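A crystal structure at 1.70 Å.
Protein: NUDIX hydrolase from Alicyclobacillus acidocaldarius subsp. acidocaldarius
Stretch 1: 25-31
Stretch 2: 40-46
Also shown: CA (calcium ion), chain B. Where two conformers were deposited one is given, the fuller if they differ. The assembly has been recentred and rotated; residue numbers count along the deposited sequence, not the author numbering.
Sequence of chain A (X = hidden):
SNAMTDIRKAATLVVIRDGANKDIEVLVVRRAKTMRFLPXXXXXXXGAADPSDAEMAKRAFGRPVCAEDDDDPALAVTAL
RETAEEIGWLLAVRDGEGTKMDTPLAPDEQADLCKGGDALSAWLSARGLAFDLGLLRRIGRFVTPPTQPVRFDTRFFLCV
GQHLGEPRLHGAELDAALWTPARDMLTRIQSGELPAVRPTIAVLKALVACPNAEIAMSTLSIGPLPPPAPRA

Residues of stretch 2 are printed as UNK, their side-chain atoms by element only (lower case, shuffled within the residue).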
# COMPACT_ATOMS: atom_id res chain seq x y z
N GLU A 25 9.66 -1.17 -11.07
CA GLU A 25 9.76 0.01 -10.22
C GLU A 25 8.60 -0.04 -9.27
O GLU A 25 7.57 -0.62 -9.60
CB GLU A 25 9.69 1.29 -11.06
CG GLU A 25 10.94 1.38 -11.90
CD GLU A 25 11.00 2.45 -12.95
OE1 GLU A 25 10.01 3.22 -13.08
OE2 GLU A 25 12.05 2.53 -13.63
N VAL A 26 8.72 0.62 -8.11
CA VAL A 26 7.72 0.52 -7.02
C VAL A 26 7.61 1.86 -6.32
O VAL A 26 8.61 2.59 -6.28
CB VAL A 26 8.15 -0.64 -6.06
CG1 VAL A 26 9.55 -0.41 -5.43
CG2 VAL A 26 7.08 -0.91 -5.00
N LEU A 27 6.43 2.18 -5.73
CA LEU A 27 6.26 3.43 -5.01
C LEU A 27 6.71 3.20 -3.58
O LEU A 27 6.20 2.30 -2.86
CB LEU A 27 4.78 3.86 -5.01
CG LEU A 27 4.28 4.55 -6.27
CD1 LEU A 27 2.79 4.81 -6.13
CD2 LEU A 27 5.00 5.92 -6.46
N VAL A 28 7.62 4.02 -3.14
CA VAL A 28 8.04 3.92 -1.75
C VAL A 28 7.90 5.28 -1.16
O VAL A 28 7.87 6.29 -1.88
CB VAL A 28 9.48 3.35 -1.57
CG1 VAL A 28 9.54 1.87 -1.95
CG2 VAL A 28 10.51 4.17 -2.35
N VAL A 29 7.86 5.32 0.17
CA VAL A 29 7.81 6.59 0.92
C VAL A 29 8.85 6.57 2.04
O VAL A 29 9.28 5.49 2.45
CB VAL A 29 6.40 6.85 1.48
CG1 VAL A 29 5.36 6.92 0.32
CG2 VAL A 29 6.00 5.78 2.52
N ARG A 30 9.25 7.75 2.54
CA ARG A 30 10.15 7.74 3.70
C ARG A 30 9.52 8.56 4.81
O ARG A 30 9.10 9.68 4.58
CB ARG A 30 11.53 8.32 3.33
CG ARG A 30 12.43 8.37 4.59
CD ARG A 30 13.85 8.78 4.27
NE ARG A 30 13.92 10.12 3.70
CZ ARG A 30 15.06 10.64 3.26
NH1 ARG A 30 16.19 9.97 3.40
NH2 ARG A 30 15.07 11.83 2.69
N ARG A 31 9.45 7.99 6.01
CA ARG A 31 8.97 8.69 7.23
C ARG A 31 9.90 9.83 7.59
O ARG A 31 11.12 9.67 7.60
CB ARG A 31 8.87 7.72 8.41
CG ARG A 31 7.87 6.63 8.13
CD ARG A 31 7.96 5.52 9.15
NE ARG A 31 7.38 5.97 10.41
CZ ARG A 31 6.08 5.93 10.69
NH1 ARG A 31 5.21 5.50 9.78
NH2 ARG A 31 5.64 6.35 11.86
N UNK A 40 12.76 8.16 9.49
CA UNK A 40 13.73 7.90 8.42
C UNK A 40 13.57 6.56 7.75
O UNK A 40 14.31 6.26 6.83
N UNK A 41 12.68 5.73 8.24
CA UNK A 41 12.49 4.40 7.62
C UNK A 41 11.82 4.52 6.23
O UNK A 41 10.92 5.38 6.05
c UNK A 41 13.17 3.31 10.48
c UNK A 41 11.62 3.48 8.49
c UNK A 41 12.36 2.68 9.53
c UNK A 41 13.87 2.57 11.45
c UNK A 41 13.78 1.19 11.45
c UNK A 41 12.30 1.29 9.54
c UNK A 41 12.99 0.55 10.51
N UNK A 42 12.25 3.69 5.29
CA UNK A 42 11.60 3.64 3.98
C UNK A 42 10.58 2.51 4.09
O UNK A 42 10.79 1.54 4.85
c UNK A 42 13.48 4.70 2.62
c UNK A 42 13.44 2.18 2.94
c UNK A 42 12.58 3.45 2.79
N UNK A 43 9.46 2.64 3.38
CA UNK A 43 8.41 1.65 3.38
C UNK A 43 7.47 1.85 2.19
O UNK A 43 7.65 2.73 1.35
c UNK A 43 7.61 1.75 4.69
N UNK A 44 6.46 1.03 2.16
CA UNK A 44 5.43 1.22 1.16
C UNK A 44 4.26 1.90 1.89
O UNK A 44 4.15 1.82 3.12
c UNK A 44 6.42 -2.21 0.72
c UNK A 44 6.87 -0.59 -1.00
c UNK A 44 8.29 -2.53 -0.76
c UNK A 44 4.96 -0.14 0.61
c UNK A 44 7.51 -2.97 0.30
c UNK A 44 7.96 -1.35 -1.42
c UNK A 44 6.10 -1.00 0.09
N UNK A 45 3.33 2.52 1.16
CA UNK A 45 2.16 3.13 1.82
C UNK A 45 1.36 2.10 2.57
O UNK A 45 1.25 0.94 2.12
c UNK A 45 3.30 2.73 -0.31
c UNK A 45 1.34 3.71 0.62
c UNK A 45 2.38 3.96 -0.45
N UNK A 46 0.84 2.47 3.73
CA UNK A 46 0.07 1.50 4.52
C UNK A 46 -0.28 2.03 5.89
O UNK A 46 0.01 3.18 6.22
CA CA B . -0.19 5.47 6.54
O HOH W 1 -0.68 5.49 8.82
O HOH W 2 -1.65 7.43 6.06

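Position 40 has backbone atoms only, with no side-chain atom of any kind. Its phi of 81° and psi of -6° lie in a region that by itself favours a residue without a CB, and its backbone N donates a hydrogen bond to Arg31 O at 2.9 Å. The residue is glycine, Gly40. Gly40 O also lies 3.6 Å from Arg30 CG, a van der Waals contact with the aliphatic part of that side chain.

Position 41 carries seven side-chain carbons, one leading into a six-membered ring with no heteroatom. The CB of this residue lies sideways to the first stretch, 4.2 Å from Arg31 CD, and the ring leads away from it, so that the contribution of this residue is largely made by its backbone. The composition is that of phenylalanine, Phe41; a tyrosine would show an additional oxygen. Phe41 O accepts a hydrogen bond from Arg31 N at 3.0 Å and also lies 3.4 Å from Arg30 CA in a CA-H...O contact.

At position 42 three carbons are present, one attached to CA and carrying the other two, and one of the branch carbons is 4.2 Å from Arg30 CB. This branching at CB with no oxygen identifies valine, Val42; the branch carbon near Arg30 is CG1. Val42 pairs with Arg30 in a non-hydrogen-bonded antiparallel bridge, CA to CA 4.4 Å, and both side chains lie on the same face of the sheet. Val42 CA makes a CA-H...O contact of 3.3 Å with Val29 O.

Position 43 has a single side-chain carbon, and its backbone O lies 2.9 Å from Val29 N. One carbon makes it alanine, Ala43. Its side chain shares the other face of the sheet with that of Val29. The backbones form a reciprocal pair of hydrogen bonds, Val29 N to Ala43 O at 2.9 Å and Ala43 N to Val29 O at 3.0 Å, the first nearly straight at 168°, the second more bent at 156°.

Position 44 again shows one carbon followed by a ring of six carbons. Although its CB points away from the first stretch, the end of the side chain comes nearer: one ring carbon lies 3.7 Å from Val26 CG2 and 3.6 Å from Val28 CG1. The residue is phenylalanine, Phe44, and that carbon is CE1. Leu27 O approaches the ring edge, 3.5 Å from Phe44 CD1.

The three side-chain carbons of position 45 close a ring onto the backbone N, and the ring carbon bonded to N is 3.9 Å from Leu27 O. Such a ring is diagnostic of proline, Pro45. Pro45 CG lies 4.3 Å from Val29 CG1. With its N in the ring, it has no amide proton to donate.

Position 46 has no side-chain atom and makes no contact with the first stretch. It is glycine, Gly46, and its carbonyl O binds the calcium ion at 2.3 Å.

The contact is thus a short antiparallel pairing held by four backbone hydrogen bonds between Val29 to Arg31 and Gly40 to Ala43. Beyond it, the Phe44 ring packs against two valines and Pro45 reaches Val29, and these apolar contacts are part of the 517 Å² buried between the stretches, both sides summed.

Stretch 2 (40-46) GFVAFPG
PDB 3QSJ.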